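Local coordinates for putative lipoprotein (Campylobacter jejuni subsp. jejuni, PDB 2G5G) that binds heme in a cofacial arrangement linked to its dimerization, and probably takes part in bacterial heme uptake or transport, at residues E49-V54 / K121-F126; V80-L85 / L216-S221. One frame throughout, in Å; residues are numbered along the deposited sequence.

Contact 1 (E49-V54 / K121-F126); sequences EKHDEV and KDYEQF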
# COMPACT_ATOMS: atom_id res chain seq x y z
N GLU A 49 -12.16 -19.13 -5.70
CA GLU A 49 -13.31 -18.52 -5.04
C GLU A 49 -13.32 -16.99 -5.22
O GLU A 49 -12.31 -16.37 -5.56
CB GLU A 49 -13.32 -18.86 -3.54
CG GLU A 49 -12.16 -18.21 -2.77
CD GLU A 49 -12.47 -17.92 -1.27
OE1 GLU A 49 -13.48 -18.41 -0.73
OE2 GLU A 49 -11.68 -17.19 -0.66
N LYS A 50 -14.49 -16.41 -4.99
CA LYS A 50 -14.62 -14.97 -4.75
C LYS A 50 -14.70 -14.83 -3.20
O LYS A 50 -15.57 -15.44 -2.58
CB LYS A 50 -15.90 -14.46 -5.41
CG LYS A 50 -16.11 -12.93 -5.32
CD LYS A 50 -17.39 -12.54 -6.06
CE LYS A 50 -17.70 -11.04 -5.90
NZ LYS A 50 -18.44 -10.78 -4.63
N HIS A 51 -13.80 -14.05 -2.62
CA HIS A 51 -13.51 -14.12 -1.17
C HIS A 51 -14.67 -13.79 -0.21
O HIS A 51 -14.66 -14.22 0.94
CB HIS A 51 -12.25 -13.31 -0.83
CG HIS A 51 -11.01 -13.78 -1.55
ND1 HIS A 51 -10.45 -15.03 -1.36
CD2 HIS A 51 -10.23 -13.15 -2.46
CE1 HIS A 51 -9.37 -15.14 -2.12
NE2 HIS A 51 -9.23 -14.02 -2.80
N ASP A 52 -15.68 -13.07 -0.70
CA ASP A 52 -16.81 -12.65 0.14
C ASP A 52 -18.11 -13.30 -0.29
O ASP A 52 -19.18 -12.89 0.15
CB ASP A 52 -16.96 -11.11 0.15
CG ASP A 52 -17.10 -10.50 -1.25
OD1 ASP A 52 -17.29 -11.25 -2.24
OD2 ASP A 52 -17.00 -9.26 -1.38
N GLU A 53 -18.01 -14.33 -1.14
CA GLU A 53 -19.20 -14.94 -1.74
C GLU A 53 -19.71 -16.14 -0.94
O GLU A 53 -19.04 -17.18 -0.83
CB GLU A 53 -18.89 -15.30 -3.20
CG GLU A 53 -20.09 -15.51 -4.10
CD GLU A 53 -21.00 -14.28 -4.18
OE1 GLU A 53 -20.51 -13.14 -4.33
OE2 GLU A 53 -22.21 -14.50 -4.07
N VAL A 54 -20.91 -16.01 -0.39
CA VAL A 54 -21.44 -17.00 0.56
C VAL A 54 -21.66 -18.39 -0.05
O VAL A 54 -21.36 -19.40 0.59
CB VAL A 54 -22.75 -16.50 1.25
CG1 VAL A 54 -23.39 -17.63 2.05
CG2 VAL A 54 -22.46 -15.32 2.16
N LYS A 121 -15.23 -14.57 9.44
CA LYS A 121 -16.61 -14.91 9.08
C LYS A 121 -16.71 -15.65 7.75
O LYS A 121 -17.50 -16.60 7.59
CB LYS A 121 -17.49 -13.64 9.02
CG LYS A 121 -18.77 -13.78 8.15
CD LYS A 121 -19.90 -12.83 8.57
CE LYS A 121 -20.72 -13.44 9.72
NZ LYS A 121 -21.15 -12.41 10.72
N ASP A 122 -15.89 -15.22 6.80
CA ASP A 122 -15.88 -15.74 5.43
C ASP A 122 -15.08 -17.04 5.29
O ASP A 122 -15.01 -17.61 4.19
CB ASP A 122 -15.30 -14.68 4.49
CG ASP A 122 -16.24 -13.49 4.31
OD1 ASP A 122 -17.45 -13.68 4.52
OD2 ASP A 122 -15.76 -12.40 3.94
N TYR A 123 -14.48 -17.49 6.40
CA TYR A 123 -13.57 -18.64 6.39
C TYR A 123 -13.86 -19.68 7.47
O TYR A 123 -13.45 -20.82 7.34
CB TYR A 123 -12.11 -18.17 6.38
CG TYR A 123 -11.83 -17.48 5.08
CD1 TYR A 123 -11.91 -16.08 4.97
CD2 TYR A 123 -11.59 -18.22 3.91
CE1 TYR A 123 -11.73 -15.44 3.74
CE2 TYR A 123 -11.40 -17.58 2.68
CZ TYR A 123 -11.46 -16.20 2.60
OH TYR A 123 -11.27 -15.57 1.41
N GLU A 124 -14.63 -19.31 8.49
CA GLU A 124 -14.81 -20.19 9.64
C GLU A 124 -15.40 -21.54 9.33
O GLU A 124 -14.95 -22.54 9.89
CB GLU A 124 -15.64 -19.51 10.75
CG GLU A 124 -17.12 -19.33 10.45
CD GLU A 124 -17.93 -19.08 11.70
OE1 GLU A 124 -17.40 -18.46 12.67
OE2 GLU A 124 -19.10 -19.52 11.72
N GLN A 125 -16.42 -21.58 8.48
CA GLN A 125 -17.13 -22.82 8.20
C GLN A 125 -16.17 -23.80 7.53
O GLN A 125 -16.06 -24.95 7.96
CB GLN A 125 -18.36 -22.57 7.31
CG GLN A 125 -19.29 -23.79 7.12
CD GLN A 125 -20.37 -23.56 6.07
OE1 GLN A 125 -20.45 -22.48 5.45
NE2 GLN A 125 -21.22 -24.57 5.85
N PHE A 126 -15.47 -23.34 6.49
CA PHE A 126 -14.58 -24.21 5.73
C PHE A 126 -13.37 -24.63 6.57
O PHE A 126 -13.03 -25.83 6.63
CB PHE A 126 -14.10 -23.52 4.45
CG PHE A 126 -13.14 -24.35 3.63
CD1 PHE A 126 -13.57 -25.50 3.00
CD2 PHE A 126 -11.81 -23.94 3.46
CE1 PHE A 126 -12.69 -26.26 2.23
CE2 PHE A 126 -10.92 -24.69 2.67
CZ PHE A 126 -11.37 -25.85 2.06
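Tyr-123 reaches from the start of helix 124-131 into the loop after strand 44-49, where its ring edge and hydroxyl meet Glu-49 and His-51. CG sits beside the backbone N, anti to the carbonyl carbon (chi1 -67°). Along the ring from CB, the first close encounter across the contact is at Tyr-123 CE2, 3.4 Å from Glu-49 OE2 and near the ring plane, with the carboxylate turned 58° from that plane. At the tip, Tyr-123 OH donates a 2.7 Å hydrogen bond to the syn lone pair of Glu-49 OE2. Glu-49 OE2 also accepts His-51 ND1 on its anti side at 2.6 Å, with an N-H...O angle of 144°, so two donors grip it. Tyr-123 OH also lies at the edge of the imidazole, 2.9 Å from His-51 ND1. Glu-49 OE1 is held separately by Lys-57 and Gln-60, which further restrains the carboxylate. Beside this polar cluster the contact is sparser: Asp-122 CB packs 3.6 Å from His-51 O, and Asp-122 OD2 approaches Asp-52 CA at 4.0 Å. Lys-57 NZ binds both His-51 O and Asp-122 O, joining the two loops. The arrangement is a cluster of a tyrosine and a His-carboxylate pair, Tyr-123 and Glu-49 buried and His-51 partly exposed, at the C-terminal end of parallel strand 44-49 and in the loop that follows, within the Tiki-superfamily ChaN fold.

Contact 2 (V80-L85 / L216-S221); sequences VALEML and LLLAGS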
# COMPACT_ATOMS: atom_id res chain seq x y z
N VAL A 80 -4.79 -29.52 2.93
CA VAL A 80 -5.39 -28.29 2.37
C VAL A 80 -4.46 -27.09 2.53
O VAL A 80 -4.06 -26.74 3.64
CB VAL A 80 -6.77 -27.98 2.97
CG1 VAL A 80 -7.33 -26.64 2.42
CG2 VAL A 80 -7.74 -29.09 2.64
N ALA A 81 -4.07 -26.50 1.40
CA ALA A 81 -3.24 -25.31 1.40
C ALA A 81 -4.16 -24.10 1.27
O ALA A 81 -5.19 -24.16 0.60
CB ALA A 81 -2.23 -25.35 0.23
N LEU A 82 -3.78 -23.01 1.90
CA LEU A 82 -4.63 -21.82 1.98
C LEU A 82 -3.87 -20.59 1.54
O LEU A 82 -2.82 -20.24 2.12
CB LEU A 82 -5.22 -21.64 3.40
CG LEU A 82 -6.24 -22.66 3.92
CD1 LEU A 82 -6.63 -22.37 5.38
CD2 LEU A 82 -7.48 -22.73 3.05
N GLU A 83 -4.38 -19.91 0.51
CA GLU A 83 -3.86 -18.59 0.16
C GLU A 83 -3.88 -17.70 1.42
O GLU A 83 -3.07 -16.78 1.55
CB GLU A 83 -4.73 -17.92 -0.92
CG GLU A 83 -4.32 -16.45 -1.26
CD GLU A 83 -5.32 -15.71 -2.16
OE1 GLU A 83 -6.35 -16.29 -2.57
OE2 GLU A 83 -5.07 -14.54 -2.45
N MSE A 84 -4.80 -17.96 2.35
CA MSE A 84 -4.90 -17.01 3.50
C MSE A 84 -3.87 -17.15 4.60
O MSE A 84 -3.81 -16.31 5.50
CB MSE A 84 -6.32 -16.74 4.04
CG MSE A 84 -7.46 -17.74 3.91
SE MSE A 84 -7.86 -18.76 2.24
CE MSE A 84 -7.88 -17.38 0.84
N LEU A 85 -3.02 -18.17 4.50
CA LEU A 85 -1.91 -18.31 5.44
C LEU A 85 -0.61 -18.33 4.71
O LEU A 85 -0.50 -18.91 3.62
CB LEU A 85 -2.09 -19.55 6.31
CG LEU A 85 -3.27 -19.48 7.26
CD1 LEU A 85 -3.68 -20.83 7.81
CD2 LEU A 85 -2.95 -18.51 8.41
N LEU A 216 -5.37 -29.98 -1.75
CA LEU A 216 -6.28 -28.98 -2.30
C LEU A 216 -5.88 -27.55 -1.86
O LEU A 216 -5.66 -27.31 -0.65
CB LEU A 216 -7.72 -29.27 -1.87
CG LEU A 216 -8.79 -28.28 -2.41
CD1 LEU A 216 -10.08 -28.95 -2.73
CD2 LEU A 216 -9.00 -27.22 -1.35
N LEU A 217 -5.79 -26.63 -2.83
CA LEU A 217 -5.60 -25.22 -2.55
C LEU A 217 -6.94 -24.47 -2.62
O LEU A 217 -7.73 -24.68 -3.55
CB LEU A 217 -4.63 -24.56 -3.53
CG LEU A 217 -4.39 -23.03 -3.42
CD1 LEU A 217 -3.40 -22.67 -2.30
CD2 LEU A 217 -3.90 -22.50 -4.75
N LEU A 218 -7.17 -23.63 -1.62
CA LEU A 218 -8.23 -22.61 -1.74
C LEU A 218 -7.55 -21.26 -1.93
O LEU A 218 -6.67 -20.87 -1.15
CB LEU A 218 -9.15 -22.58 -0.50
CG LEU A 218 -10.27 -21.52 -0.54
CD1 LEU A 218 -11.31 -21.92 -1.59
CD2 LEU A 218 -10.90 -21.35 0.89
N ALA A 219 -7.93 -20.54 -2.99
CA ALA A 219 -7.31 -19.27 -3.34
C ALA A 219 -8.29 -18.49 -4.22
O ALA A 219 -9.29 -19.02 -4.66
CB ALA A 219 -5.95 -19.47 -4.11
N GLY A 220 -8.03 -17.21 -4.44
CA GLY A 220 -8.94 -16.43 -5.26
C GLY A 220 -8.88 -16.93 -6.68
O GLY A 220 -7.86 -17.49 -7.11
N SER A 221 -9.96 -16.71 -7.42
CA SER A 221 -10.04 -17.10 -8.81
C SER A 221 -8.89 -16.61 -9.69
O SER A 221 -8.48 -17.34 -10.61
CB SER A 221 -11.39 -16.69 -9.39
OG SER A 221 -12.37 -17.56 -8.82
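Val-80 to Leu-82 and Leu-216 to Leu-218 pair as neighbouring parallel strands in the core of the mixed sheet of this alpha/beta fold, their axes 4.6 Å apart at closest approach and 23° from parallel. Ala-81 straddles Leu-217 in the usual parallel pattern: Ala-81 N donates to Leu-216 O at 2.7 Å, and Ala-81 O accepts Leu-218 N at 3.0 Å. Glu-83 N then continues the ladder with a 3.0 Å bond to Leu-218 O, almost straight at 173°. Side chains close the gap on both faces. On one, Leu-82 CD2 crosses to Leu-218 CB at 3.9 Å, while Val-80 and Leu-216 lie side by side, pointing the same way; Phe-126 of helix 124-131 covers Val-80, Leu-82 and Leu-218 there. On the other, Leu-217 CD1 reaches Ala-81 CB, also at 3.9 Å, and Ala-140 of strand 137-141 touches both residues.

The packing slackens at Met-84, past the start of the corner that the chain turns after Leu-82. Met-84, a selenomethionine, places SE 4.2 Å from Leu-218 CD2. This part is looser but still buried; solvent begins to reach the chain at Ser-221, which takes no part in the pairing. Glu-83 stays on the tight side: Glu-83 O is bonded to Asn-141 ND2, and the Glu-83 side chain takes up Gly-220 N. With CG anti to the backbone N (chi1 174°) and the chain extended beyond it, the Glu-83 carboxylate spans the gap to Gly-220, the N-cap of helix 221-224. There Gly-220 N donates to Glu-83 OE1 at 2.7 Å, nearly in line with the oxygen's own C-O bond.

Overall arrangement
From the N terminus, strand 44-49 runs into segment 49-54, helix 54-73 follows, and strand 78-82 ends in segment 80-85. Segment 121-126 then returns to the first loop, so contact 1 closes a loop of 66 residues; contact 2, completed by segment 216-221, closes one of 130. The segments alternate, so the two closures cross. Strand 214-220 lies between strands 44-49 and 78-82, and Glu-49 N to Ala-219 O and Glu-49 O to Ser-221 N are probable hydrogen bonds joining the contacts. His-51 CE1 packs against Glu-83 OE1, and both side chains lie about 7 Å from a bound heme. Together they tie three sheet strands to helix 124-131. Heme-pocket Tyr-151 lies on helix 144-151.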